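Local coordinates for phage-related protein (Bordetella bronchiseptica RB50, PDB 3BJQ) that probably serves as a phage major capsid protein, assembling with copies of itself into the shell that encloses the viral genome, at residues A41-K46 / Y267-H272; P84-A89 / G290-N295; V91-M96 / N283-I288; N178-S183 / E220-G225; R184-A189 / P243-G248. One frame throughout, in Å; residues are numbered along the deposited sequence.

Contact 1: residues A41-K46 / Y267-H272; sequences AQYGGK and YQIEGH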
# COMPACT_ATOMS: atom_id res chain seq x y z
N ALA E 41 -12.90 30.74 16.26
CA ALA E 41 -14.21 30.16 15.96
C ALA E 41 -15.30 31.23 15.83
O ALA E 41 -16.25 31.04 15.08
CB ALA E 41 -14.59 29.17 17.04
N GLN E 42 -15.17 32.31 16.59
CA GLN E 42 -16.19 33.38 16.65
C GLN E 42 -15.99 34.49 15.62
O GLN E 42 -14.87 35.00 15.44
CB GLN E 42 -16.22 34.03 18.04
CG GLN E 42 -16.69 33.16 19.22
CD GLN E 42 -16.65 33.90 20.59
OE1 GLN E 42 -16.12 35.02 20.70
NE2 GLN E 42 -17.22 33.28 21.63
N TYR E 43 -17.09 34.89 14.98
CA TYR E 43 -17.09 36.02 14.04
C TYR E 43 -17.03 37.37 14.74
O TYR E 43 -16.58 38.37 14.15
CB TYR E 43 -18.34 35.99 13.15
CG TYR E 43 -18.18 35.10 11.96
CD1 TYR E 43 -18.38 33.73 12.06
CD2 TYR E 43 -17.80 35.61 10.74
CE1 TYR E 43 -18.22 32.90 10.96
CE2 TYR E 43 -17.64 34.79 9.63
CZ TYR E 43 -17.85 33.44 9.75
OH TYR E 43 -17.67 32.64 8.68
N GLY E 44 -17.47 37.41 15.99
CA GLY E 44 -17.37 38.61 16.81
C GLY E 44 -16.78 38.24 18.16
O GLY E 44 -17.01 37.14 18.67
N GLY E 45 -16.00 39.13 18.75
CA GLY E 45 -15.40 38.84 20.04
C GLY E 45 -14.48 39.94 20.48
O GLY E 45 -14.60 41.08 20.03
N LYS E 46 -13.57 39.60 21.38
CA LYS E 46 -12.58 40.54 21.88
C LYS E 46 -11.21 40.06 21.49
O LYS E 46 -10.95 38.86 21.54
CB LYS E 46 -12.66 40.66 23.40
CG LYS E 46 -13.64 41.72 23.91
CD LYS E 46 -15.04 41.25 24.00
CE LYS E 46 -15.93 42.34 24.57
NZ LYS E 46 -15.89 43.56 23.72
N TYR E 267 -6.96 37.02 12.58
CA TYR E 267 -8.00 36.18 13.19
C TYR E 267 -8.75 35.57 12.02
O TYR E 267 -9.32 36.30 11.21
CB TYR E 267 -8.94 37.04 14.07
CG TYR E 267 -8.43 37.31 15.48
CD1 TYR E 267 -7.06 37.40 15.76
CD2 TYR E 267 -9.30 37.51 16.52
CE1 TYR E 267 -6.59 37.63 17.03
CE2 TYR E 267 -8.83 37.77 17.82
CZ TYR E 267 -7.48 37.81 18.06
OH TYR E 267 -7.02 38.06 19.33
N GLN E 268 -8.74 34.24 11.91
CA GLN E 268 -9.30 33.59 10.74
C GLN E 268 -10.16 32.42 11.15
O GLN E 268 -9.75 31.60 11.95
CB GLN E 268 -8.21 33.10 9.79
CG GLN E 268 -8.77 32.59 8.47
CD GLN E 268 -7.79 32.71 7.33
OE1 GLN E 268 -7.35 33.81 7.00
NE2 GLN E 268 -7.45 31.58 6.71
N ILE E 269 -11.36 32.35 10.58
CA ILE E 269 -12.26 31.25 10.95
C ILE E 269 -11.60 29.90 10.67
O ILE E 269 -11.04 29.69 9.61
CB ILE E 269 -13.60 31.34 10.22
CG1 ILE E 269 -14.32 32.63 10.62
CG2 ILE E 269 -14.43 30.13 10.54
CD1 ILE E 269 -14.65 32.76 12.13
N GLU E 270 -11.69 28.99 11.63
CA GLU E 270 -11.01 27.69 11.53
C GLU E 270 -11.46 26.95 10.26
O GLU E 270 -12.64 26.88 9.96
CB GLU E 270 -11.29 26.85 12.77
CG GLU E 270 -10.37 25.63 12.91
CD GLU E 270 -10.63 24.84 14.20
OE1 GLU E 270 -11.65 25.10 14.90
OE2 GLU E 270 -9.79 23.94 14.51
N GLY E 271 -10.50 26.43 9.51
CA GLY E 271 -10.81 25.70 8.29
C GLY E 271 -10.76 26.54 7.03
O GLY E 271 -10.63 25.99 5.94
N HIS E 272 -10.85 27.85 7.16
CA HIS E 272 -10.79 28.73 6.00
C HIS E 272 -9.34 28.82 5.49
O HIS E 272 -8.42 28.80 6.28
CB HIS E 272 -11.38 30.09 6.32
CG HIS E 272 -12.86 30.07 6.53
ND1 HIS E 272 -13.68 31.14 6.24
CD2 HIS E 272 -13.68 29.06 6.92
CE1 HIS E 272 -14.93 30.82 6.51
NE2 HIS E 272 -14.96 29.56 6.92
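Ala41 and Ile269 bring their CA atoms to 5.5 Å without any hydrogen bond between the two segments, and just past Ile269 the chain reverses in a type II turn closed by His272 N to Ile269 O at 3.1 Å. Ile269 carries the contact. Its CG1 is anti to the carbonyl carbon (chi1 -62°); the Ile269 and Tyr43 side chains cross at about a right angle, and CD1 makes a CH-pi contact over one face of the tyrosine, 3.9 Å from the ring centroid and displaced toward the rim. Ile269 CG1 lies 3.7 Å from Tyr43 CZ. The same CD1 comes within 3.8 Å of Ala41 O. The loop it touches leads from strand 37-40 into strand 44-49, whose pairing with strand 75-81 is consistent with the extended E-loop of HK97-like capsid proteins; strand 264-269 belongs to a separate mixed sheet. Ile269 CB stands 3.8 Å above the centre of the His272 ring. Tyr43 OH approaches His272 CE1 obliquely at 3.9 Å, and both residues find their polar partner in Asp294, the phenol at the carboxylate and His272 ND1 at the backbone N. Gln268 NE2 donates to His272 O (3.0 Å) from above the carbonyl plane.

Contact 2: residues P84-A89 / G290-N295; sequences PSALEA and GVSDDN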
# COMPACT_ATOMS: atom_id res chain seq x y z
N PRO E 84 -18.44 38.33 7.15
CA PRO E 84 -18.57 37.28 6.16
C PRO E 84 -18.47 37.88 4.77
O PRO E 84 -19.27 38.73 4.41
CB PRO E 84 -19.98 36.73 6.41
CG PRO E 84 -20.30 37.10 7.76
CD PRO E 84 -19.64 38.41 8.00
N SER E 85 -17.48 37.47 4.00
CA SER E 85 -17.21 38.11 2.72
C SER E 85 -16.89 37.07 1.65
O SER E 85 -15.89 37.19 0.92
CB SER E 85 -16.04 39.10 2.87
OG SER E 85 -16.23 40.00 3.95
N ALA E 86 -17.73 36.04 1.57
CA ALA E 86 -17.56 34.99 0.59
C ALA E 86 -17.78 35.53 -0.82
O ALA E 86 -18.69 36.32 -1.06
CB ALA E 86 -18.51 33.82 0.88
N LEU E 87 -16.91 35.12 -1.73
CA LEU E 87 -17.00 35.50 -3.13
C LEU E 87 -17.39 34.24 -3.89
O LEU E 87 -17.61 33.19 -3.28
CB LEU E 87 -15.65 36.06 -3.60
CG LEU E 87 -15.16 37.35 -2.94
CD1 LEU E 87 -13.73 37.70 -3.35
CD2 LEU E 87 -16.09 38.50 -3.29
N GLU E 88 -17.51 34.35 -5.21
CA GLU E 88 -17.90 33.22 -6.05
C GLU E 88 -16.96 33.12 -7.25
O GLU E 88 -16.99 33.98 -8.16
CB GLU E 88 -19.36 33.37 -6.53
CG GLU E 88 -20.41 32.83 -5.53
CD GLU E 88 -21.83 33.03 -6.00
OE1 GLU E 88 -22.04 33.83 -6.93
OE2 GLU E 88 -22.74 32.38 -5.44
N ALA E 89 -16.13 32.08 -7.24
CA ALA E 89 -15.29 31.73 -8.37
C ALA E 89 -16.19 31.24 -9.51
O ALA E 89 -17.21 30.61 -9.27
CB ALA E 89 -14.33 30.65 -7.95
N GLY E 290 -18.41 28.68 -4.52
CA GLY E 290 -18.41 29.59 -3.41
C GLY E 290 -17.07 29.43 -2.71
O GLY E 290 -16.64 28.31 -2.45
N VAL E 291 -16.42 30.55 -2.44
CA VAL E 291 -15.11 30.56 -1.77
C VAL E 291 -15.21 31.47 -0.52
O VAL E 291 -15.64 32.62 -0.60
CB VAL E 291 -14.02 31.09 -2.69
CG1 VAL E 291 -12.65 31.03 -1.98
CG2 VAL E 291 -14.01 30.30 -3.99
N SER E 292 -14.82 30.92 0.61
CA SER E 292 -14.90 31.60 1.88
C SER E 292 -13.53 31.66 2.53
O SER E 292 -12.89 30.65 2.65
CB SER E 292 -15.89 30.85 2.78
OG SER E 292 -17.23 31.13 2.40
N ASP E 293 -13.10 32.85 2.94
CA ASP E 293 -11.86 33.01 3.71
C ASP E 293 -12.03 34.19 4.66
O ASP E 293 -11.41 35.25 4.48
CB ASP E 293 -10.66 33.21 2.79
CG ASP E 293 -9.36 32.95 3.50
OD1 ASP E 293 -9.45 32.81 4.75
OD2 ASP E 293 -8.28 32.87 2.85
N ASP E 294 -12.88 33.99 5.67
CA ASP E 294 -13.33 35.04 6.56
C ASP E 294 -12.27 35.28 7.62
O ASP E 294 -11.90 34.37 8.37
CB ASP E 294 -14.66 34.64 7.23
CG ASP E 294 -15.84 34.61 6.24
OD1 ASP E 294 -15.82 35.36 5.24
OD2 ASP E 294 -16.81 33.87 6.51
N ASN E 295 -11.77 36.50 7.67
CA ASN E 295 -10.64 36.84 8.51
C ASN E 295 -10.63 38.32 8.83
O ASN E 295 -11.33 39.12 8.20
CB ASN E 295 -9.33 36.47 7.81
CG ASN E 295 -8.98 37.42 6.66
OD1 ASN E 295 -8.21 38.38 6.85
ND2 ASN E 295 -9.54 37.17 5.46
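Leu87 and Val291 form an antiparallel hydrogen-bonded pair, Leu87 N to Val291 O and Val291 N to Leu87 O, both 3.0 Å long; the second is nearly straight, the first more bent at 146°. Glu88 and Gly290 follow as a non-hydrogen-bonded pair with CA atoms 4.5 Å apart. A third polar link uses a side chain: Asp294 OD1 accepts from Ser85 N at 3.0 Å, on the syn side of the carboxylate but 32° out of its plane. With OD2 engaged by Tyr43, both carboxylate oxygens are bonded. The pairing joins strand 87-92 to the long strand 286-299 in a sheet backed by helix 105-131, an arrangement consistent with the P-domain and spine helix of the HK97 fold. Among apolar contacts, Ala89 CB meets Val291 CG2 at 4.0 Å, on the side where Val291 also touches Val115 of that helix. Ala86 fits closely, its CB 3.3 Å from Ser292 OG and its CA making a CA-H...O contact with Val291 O. On the Glu88 side, that carboxylate bonds Tyr279 OH and makes a salt bridge with Arg70 of a neighbouring subunit.

Contact 3: residues V91-M96 / N283-I288; sequences VPRELM and NAKSWI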
# COMPACT_ATOMS: atom_id res chain seq x y z
N VAL E 91 -16.32 29.47 -13.54
CA VAL E 91 -15.74 28.83 -14.71
C VAL E 91 -16.73 28.96 -15.84
O VAL E 91 -17.74 28.27 -15.85
CB VAL E 91 -15.38 27.34 -14.47
CG1 VAL E 91 -14.96 26.70 -15.77
CG2 VAL E 91 -14.28 27.21 -13.47
N PRO E 92 -16.45 29.87 -16.80
CA PRO E 92 -17.37 30.07 -17.90
C PRO E 92 -17.39 28.89 -18.86
O PRO E 92 -16.36 28.22 -19.06
CB PRO E 92 -16.82 31.34 -18.60
CG PRO E 92 -15.46 31.47 -18.21
CD PRO E 92 -15.26 30.73 -16.91
N ARG E 93 -18.53 28.65 -19.48
CA ARG E 93 -18.66 27.50 -20.37
C ARG E 93 -17.74 27.58 -21.60
O ARG E 93 -17.34 26.53 -22.11
CB ARG E 93 -20.10 27.30 -20.82
CG ARG E 93 -20.63 28.45 -21.58
CD ARG E 93 -21.92 28.13 -22.18
NE ARG E 93 -22.41 29.27 -22.92
CZ ARG E 93 -23.50 29.25 -23.67
NH1 ARG E 93 -24.22 28.14 -23.76
NH2 ARG E 93 -23.88 30.34 -24.32
N GLU E 94 -17.38 28.80 -22.02
CA GLU E 94 -16.56 29.00 -23.21
C GLU E 94 -15.17 28.43 -23.03
O GLU E 94 -14.49 28.16 -24.01
CB GLU E 94 -16.57 30.45 -23.72
CG GLU E 94 -16.97 31.57 -22.75
CD GLU E 94 -18.47 31.59 -22.40
OE1 GLU E 94 -19.33 31.60 -23.32
OE2 GLU E 94 -18.78 31.61 -21.19
N LEU E 95 -14.75 28.23 -21.77
CA LEU E 95 -13.49 27.57 -21.44
C LEU E 95 -13.59 26.04 -21.41
O LEU E 95 -12.59 25.35 -21.23
CB LEU E 95 -12.99 28.07 -20.07
CG LEU E 95 -12.40 29.47 -20.07
CD1 LEU E 95 -11.81 29.76 -18.73
CD2 LEU E 95 -11.33 29.59 -21.15
N MSE E 96 -14.79 25.50 -21.64
CA MSE E 96 -15.01 24.04 -21.54
C MSE E 96 -15.47 23.42 -22.84
O MSE E 96 -16.35 23.95 -23.51
CB MSE E 96 -16.06 23.73 -20.47
CG MSE E 96 -15.71 24.28 -19.11
SE MSE E 96 -17.17 24.05 -17.85
CE MSE E 96 -16.99 22.19 -17.67
N ASN E 283 -27.94 31.54 -15.94
CA ASN E 283 -27.93 32.94 -16.37
C ASN E 283 -26.54 33.34 -16.83
O ASN E 283 -26.36 33.89 -17.91
CB ASN E 283 -28.32 33.88 -15.23
CG ASN E 283 -29.75 34.38 -15.32
OD1 ASN E 283 -30.60 33.81 -16.01
ND2 ASN E 283 -30.02 35.45 -14.61
N ALA E 284 -25.57 33.05 -15.97
CA ALA E 284 -24.17 33.38 -16.24
C ALA E 284 -23.48 32.37 -17.15
O ALA E 284 -22.32 32.59 -17.55
CB ALA E 284 -23.40 33.47 -14.91
N LYS E 285 -24.16 31.25 -17.46
CA LYS E 285 -23.59 30.17 -18.28
C LYS E 285 -22.21 29.81 -17.76
O LYS E 285 -21.22 29.75 -18.49
CB LYS E 285 -23.59 30.57 -19.76
CG LYS E 285 -25.03 30.69 -20.34
CD LYS E 285 -25.59 29.31 -20.65
CE LYS E 285 -27.12 29.27 -20.85
NZ LYS E 285 -27.67 30.56 -21.27
N SER E 286 -22.16 29.59 -16.45
CA SER E 286 -20.95 29.34 -15.73
C SER E 286 -21.18 28.38 -14.57
O SER E 286 -22.29 28.31 -14.03
CB SER E 286 -20.42 30.65 -15.14
OG SER E 286 -19.93 31.53 -16.13
N TRP E 287 -20.15 27.62 -14.21
CA TRP E 287 -20.14 26.85 -12.98
C TRP E 287 -19.56 27.75 -11.90
O TRP E 287 -18.55 28.39 -12.14
CB TRP E 287 -19.29 25.58 -13.09
CG TRP E 287 -19.93 24.56 -13.92
CD1 TRP E 287 -19.79 24.40 -15.26
CD2 TRP E 287 -20.82 23.53 -13.48
NE1 TRP E 287 -20.54 23.33 -15.69
CE2 TRP E 287 -21.17 22.77 -14.61
CE3 TRP E 287 -21.33 23.15 -12.23
CZ2 TRP E 287 -22.04 21.69 -14.55
CZ3 TRP E 287 -22.17 22.05 -12.16
CH2 TRP E 287 -22.54 21.34 -13.32
N ILE E 288 -20.19 27.77 -10.73
CA ILE E 288 -19.88 28.71 -9.66
C ILE E 288 -19.41 27.99 -8.39
O ILE E 288 -20.13 27.15 -7.85
CB ILE E 288 -21.13 29.57 -9.28
CG1 ILE E 288 -21.67 30.29 -10.51
CG2 ILE E 288 -20.82 30.60 -8.20
CD1 ILE E 288 -20.73 31.26 -11.10
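Arg93 lays its guanidinium over the aliphatic part of Lys285: CD of the lysine sits 3.5 Å above one face, displaced toward the rim, and Lys285 CB is 3.6 Å from Arg93 NE. The two chains run side by side and point the same way. Arg93 CG occupies the crowded position between backbone N and carbonyl carbon (chi1 61°), and the chain then runs extended from CG to NE. The lysine methylenes meet the guanidinium, while the charged ends stay farther apart: Arg93 NH2 and Lys285 NZ are separated by 4.9 Å. Arg93 N donates to Lys285 O at 3.1 Å. The backbone pairing continues with Val91 and Trp287, an antiparallel hydrogen-bonded pair in which Val91 N meets Trp287 O at 2.8 Å. Pro92 faces Ser286 in the next, non-hydrogen-bonded pair, its CA 3.4 Å from Ser286 OG. On the Val91 and Trp287 side, selenomethionine Met96 makes a Met-aromatic contact, SE reaching Trp287 CD1 at 3.7 Å; its approach to the indole is oblique. Trp287 NE1 bonds Ala99 O. Lys285 and Ser286 both face Asp281 in a G1 beta bulge where strand 274-281 turns back into strand 286-299, while Val91 and Met96 pack on Leu107 of helix 105-131 and Pro92 meets Glu259 of a neighbouring subunit.

Contact 4: residues N178-S183 / E220-G225; sequences NRLMLS and EEIVVG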
# COMPACT_ATOMS: atom_id res chain seq x y z
N ASN E 178 11.97 40.95 15.42
CA ASN E 178 12.48 40.06 14.39
C ASN E 178 11.93 40.31 12.99
O ASN E 178 12.24 39.56 12.05
CB ASN E 178 12.24 38.60 14.79
CG ASN E 178 10.79 38.30 15.06
OD1 ASN E 178 9.94 39.18 14.94
ND2 ASN E 178 10.49 37.06 15.40
N ARG E 179 11.12 41.36 12.85
CA ARG E 179 10.56 41.74 11.58
C ARG E 179 10.79 43.21 11.34
O ARG E 179 10.40 44.01 12.16
CB ARG E 179 9.05 41.58 11.55
CG ARG E 179 8.55 40.21 11.64
CD ARG E 179 8.72 39.42 10.35
NE ARG E 179 8.15 38.11 10.62
CZ ARG E 179 8.78 37.15 11.27
NH1 ARG E 179 10.03 37.32 11.67
NH2 ARG E 179 8.18 36.00 11.49
N LEU E 180 11.38 43.55 10.20
CA LEU E 180 11.49 44.96 9.80
C LEU E 180 10.80 45.08 8.46
O LEU E 180 11.14 44.36 7.53
CB LEU E 180 12.96 45.42 9.75
CG LEU E 180 13.25 46.94 9.68
CD1 LEU E 180 14.56 47.27 10.37
CD2 LEU E 180 13.29 47.39 8.26
N MSE E 181 9.78 45.95 8.39
CA MSE E 181 9.08 46.26 7.16
C MSE E 181 9.61 47.58 6.58
O MSE E 181 9.46 48.64 7.19
CB MSE E 181 7.57 46.42 7.45
CG MSE E 181 6.66 46.41 6.24
SE MSE E 181 6.70 47.94 5.06
CE MSE E 181 6.21 49.31 6.29
N LEU E 182 10.25 47.51 5.42
CA LEU E 182 10.66 48.70 4.67
C LEU E 182 9.68 48.88 3.52
O LEU E 182 9.56 47.97 2.68
CB LEU E 182 12.03 48.50 4.04
CG LEU E 182 13.23 48.25 4.95
CD1 LEU E 182 14.46 48.04 4.12
CD2 LEU E 182 13.41 49.44 5.88
N SER E 183 9.02 50.02 3.44
CA SER E 183 8.22 50.31 2.27
C SER E 183 9.15 50.47 1.08
O SER E 183 10.31 50.79 1.23
CB SER E 183 7.43 51.59 2.43
OG SER E 183 8.31 52.71 2.59
N GLU E 220 16.24 39.65 12.17
CA GLU E 220 16.04 38.35 11.56
C GLU E 220 15.53 38.39 10.12
O GLU E 220 16.04 37.70 9.26
CB GLU E 220 15.03 37.57 12.40
CG GLU E 220 14.86 36.12 12.01
CD GLU E 220 13.95 35.39 12.98
OE1 GLU E 220 14.49 34.83 13.96
OE2 GLU E 220 12.72 35.43 12.78
N GLU E 221 14.51 39.19 9.88
CA GLU E 221 13.89 39.21 8.58
C GLU E 221 13.46 40.62 8.21
O GLU E 221 12.88 41.32 9.03
CB GLU E 221 12.70 38.27 8.59
CG GLU E 221 12.00 38.12 7.23
CD GLU E 221 11.07 36.92 7.18
OE1 GLU E 221 10.79 36.34 8.25
OE2 GLU E 221 10.62 36.58 6.06
N ILE E 222 13.77 41.02 6.98
CA ILE E 222 13.33 42.30 6.43
C ILE E 222 12.33 41.96 5.34
O ILE E 222 12.64 41.15 4.47
CB ILE E 222 14.52 43.11 5.83
CG1 ILE E 222 15.50 43.49 6.93
CG2 ILE E 222 14.00 44.39 5.07
CD1 ILE E 222 16.67 44.40 6.48
N VAL E 223 11.14 42.56 5.41
CA VAL E 223 10.12 42.38 4.38
C VAL E 223 9.88 43.74 3.73
O VAL E 223 9.95 44.77 4.39
CB VAL E 223 8.84 41.71 4.96
CG1 VAL E 223 9.19 40.34 5.55
CG2 VAL E 223 8.16 42.58 5.99
N VAL E 224 9.66 43.74 2.41
CA VAL E 224 9.47 44.96 1.66
C VAL E 224 8.01 45.13 1.23
O VAL E 224 7.44 44.25 0.59
CB VAL E 224 10.34 45.01 0.40
CG1 VAL E 224 10.21 46.38 -0.27
CG2 VAL E 224 11.82 44.70 0.77
N GLY E 225 7.44 46.29 1.56
CA GLY E 225 6.06 46.63 1.22
C GLY E 225 5.97 47.19 -0.16
O GLY E 225 6.08 48.39 -0.34
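A beta-alpha-beta crossover sets these segments side by side: strand 179-183 leaves through helices 184-191, 194-199 and 210-217 and the chain returns as the adjacent parallel strand 221-230, in the six-stranded mixed sheet that probably corresponds to the A-domain of HK97-like capsid proteins. The strand axes approach to 4.5 Å at 29°. Four good backbone bonds knit them: Leu180 N to Glu221 O, Val223 N to Leu180 O, Leu182 N to Val223 O and Gly225 N to Leu182 O, all 2.8 to 2.9 Å. Leu180 O and Leu182 O also receive CA-H...O contacts from Ile222 and Val224. On the face bearing Leu182 and Ile222, Leu182 CD1 rests 3.8 Å from Ile222 CG2, and both residues pack on Leu213 of helix 210-217. The other face carries Met181, Val223 and, at the start of the strands, a salt-bridge network. The Arg179 chain is bent at chi2 (-75°), which sets CD, and its NH1 donates to Asn178 O at 3.2 Å from above that carbonyl plane. Glu220 OE2 lies at the guanidinium edge, in plane, 3.5 Å from NH1, a weak bond. Glu221 OE1 instead stands 3.6 Å above one face, a long ion pair to which no N-H points. Arg179 NH2 forms a salt bridge with Asp252, and Glu221 OE2 one with Lys33. At the far end chi2 (-71°) bends the chain of selenomethionine Met181, and its SE lies 3.9 Å from Gly225 N.

Contact 5: residues R184-A189 / P243-G248; sequences RKALSA and PDVWLG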
# COMPACT_ATOMS: atom_id res chain seq x y z
N ARG E 184 8.62 50.27 -0.11
CA ARG E 184 9.34 50.42 -1.36
C ARG E 184 10.15 51.72 -1.38
O ARG E 184 11.34 51.72 -1.70
CB ARG E 184 8.29 50.40 -2.48
CG ARG E 184 8.79 50.40 -3.89
CD ARG E 184 7.59 50.22 -4.84
NE ARG E 184 6.80 51.44 -4.94
CZ ARG E 184 6.80 52.26 -5.98
NH1 ARG E 184 7.53 52.01 -7.06
NH2 ARG E 184 6.04 53.35 -5.96
N LYS E 185 9.48 52.82 -1.02
CA LYS E 185 10.11 54.13 -0.95
C LYS E 185 11.23 54.23 0.08
O LYS E 185 12.27 54.82 -0.19
CB LYS E 185 9.07 55.19 -0.63
CG LYS E 185 8.21 55.56 -1.81
CD LYS E 185 7.05 56.46 -1.37
CE LYS E 185 6.37 57.13 -2.56
NZ LYS E 185 6.19 56.21 -3.71
N ALA E 186 11.03 53.66 1.27
CA ALA E 186 12.09 53.66 2.27
C ALA E 186 13.27 52.80 1.83
O ALA E 186 14.42 53.14 2.08
CB ALA E 186 11.57 53.19 3.62
N LEU E 187 13.00 51.67 1.16
CA LEU E 187 14.09 50.85 0.61
C LEU E 187 14.90 51.61 -0.45
O LEU E 187 16.13 51.55 -0.46
CB LEU E 187 13.59 49.52 0.05
CG LEU E 187 14.68 48.57 -0.48
CD1 LEU E 187 15.72 48.22 0.57
CD2 LEU E 187 14.09 47.27 -1.03
N SER E 188 14.22 52.33 -1.33
CA SER E 188 14.90 53.17 -2.32
C SER E 188 15.83 54.19 -1.68
O SER E 188 16.92 54.45 -2.18
CB SER E 188 13.87 53.94 -3.14
OG SER E 188 12.94 53.05 -3.71
N ALA E 189 15.34 54.82 -0.62
CA ALA E 189 16.10 55.84 0.10
C ALA E 189 17.37 55.23 0.67
O ALA E 189 18.41 55.87 0.69
CB ALA E 189 15.27 56.45 1.21
N PRO E 243 5.02 55.57 2.74
CA PRO E 243 6.45 55.89 2.79
C PRO E 243 7.09 55.46 4.11
O PRO E 243 8.15 55.95 4.48
CB PRO E 243 6.43 57.42 2.67
CG PRO E 243 5.19 57.81 3.41
CD PRO E 243 4.23 56.64 3.38
N ASP E 244 6.47 54.49 4.79
CA ASP E 244 6.83 54.19 6.17
C ASP E 244 7.81 53.05 6.37
O ASP E 244 8.15 52.30 5.46
CB ASP E 244 5.56 53.89 6.97
CG ASP E 244 4.59 55.06 6.98
OD1 ASP E 244 4.99 56.22 6.71
OD2 ASP E 244 3.42 54.80 7.31
N VAL E 245 8.30 52.97 7.61
CA VAL E 245 9.12 51.85 8.08
C VAL E 245 8.49 51.38 9.37
O VAL E 245 7.95 52.19 10.11
CB VAL E 245 10.57 52.29 8.29
CG1 VAL E 245 11.39 51.17 8.95
CG2 VAL E 245 11.14 52.70 6.93
N TRP E 246 8.49 50.07 9.60
CA TRP E 246 7.88 49.50 10.80
C TRP E 246 8.79 48.38 11.31
O TRP E 246 9.44 47.71 10.53
CB TRP E 246 6.50 48.98 10.46
CG TRP E 246 5.81 48.21 11.55
CD1 TRP E 246 4.90 48.70 12.45
CD2 TRP E 246 5.94 46.80 11.84
NE1 TRP E 246 4.48 47.70 13.28
CE2 TRP E 246 5.10 46.52 12.93
CE3 TRP E 246 6.70 45.76 11.29
CZ2 TRP E 246 4.99 45.24 13.49
CZ3 TRP E 246 6.60 44.49 11.84
CH2 TRP E 246 5.74 44.24 12.93
N LEU E 247 8.84 48.20 12.63
CA LEU E 247 9.58 47.11 13.26
C LEU E 247 8.70 46.41 14.26
O LEU E 247 7.94 47.05 14.94
CB LEU E 247 10.74 47.63 14.08
CG LEU E 247 12.12 47.83 13.47
CD1 LEU E 247 12.22 49.21 12.77
CD2 LEU E 247 13.10 47.72 14.63
N GLY E 248 8.87 45.10 14.42
CA GLY E 248 8.07 44.40 15.41
C GLY E 248 8.62 43.06 15.77
O GLY E 248 9.47 42.51 15.08
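Ala186 and Val245 meet methyl to methyl, with no flat group between them; the flat group of the strand segment, the Trp246 indole, lies away from the helix, has Gly248 N 3.5 Å above one face, displaced toward the rim, and meets Phe263 edge-to-face. The contact itself is small and apolar. Ala186 CB points from the first turn of helix 184-191 toward the strand and touches Val245 CG2 at 3.4 Å, tighter than usual for two carbons. Val245 has CG1 anti to its backbone N (chi1 173°), which leaves CG2 beside that N as the branch facing the helix. The same alanine methyl also lies 4.0 Å from Asp244 O. One residue earlier, the aliphatic part of Lys185 passes Pro243 obliquely, CD to CB at 4.2 Å, while its amino group goes elsewhere, to a salt bridge with Asp239 that Arg184 shares. No hydrogen bond crosses between the segments. The link is instead made by Ser183, the N-cap of the helix, whose OG bonds both Ala186 N and Asp244 O and so ties the helix start to the residue just before strand 245-248. Within the helix, Arg184 O accepts from Ser188 N and, at 2.9 Å, from Ser188 OG, reached from opposite faces of its plane. The Ala186-Val245 contact packs the helix that follows strand 179-183 against strand 245-248, the antiparallel neighbour of strand 179-183 in the sheet. The chemistry implies a small apolar contact, with the polar links made beside it by the capping Ser183 and by Lys185 NZ, which turns away to Asp239.

Overall arrangement
The contacts form two groups. Contacts 1, 2 and 3 follow the mixed sheet of strands 264-269, 286-299 and 87-92: contacts 1 and 2 have centres 14 Å apart and touch through Asp294, and contact 3 has its centre about 19 Å from that of contact 2 along the same strand pair. Contacts 4 and 5, centres 8 Å apart, share the six-stranded sheet through neighbouring strands 179-183 and 245-248. They are nested along the chain inside the loops closed by the other three, although strand 305-309 of their sheet comes after strand 286-299; the centres of contacts 3 and 4 lie about 42 Å apart. Two sheets joined by helix 105-131 would suit the P- and A-domains of a capsid subunit.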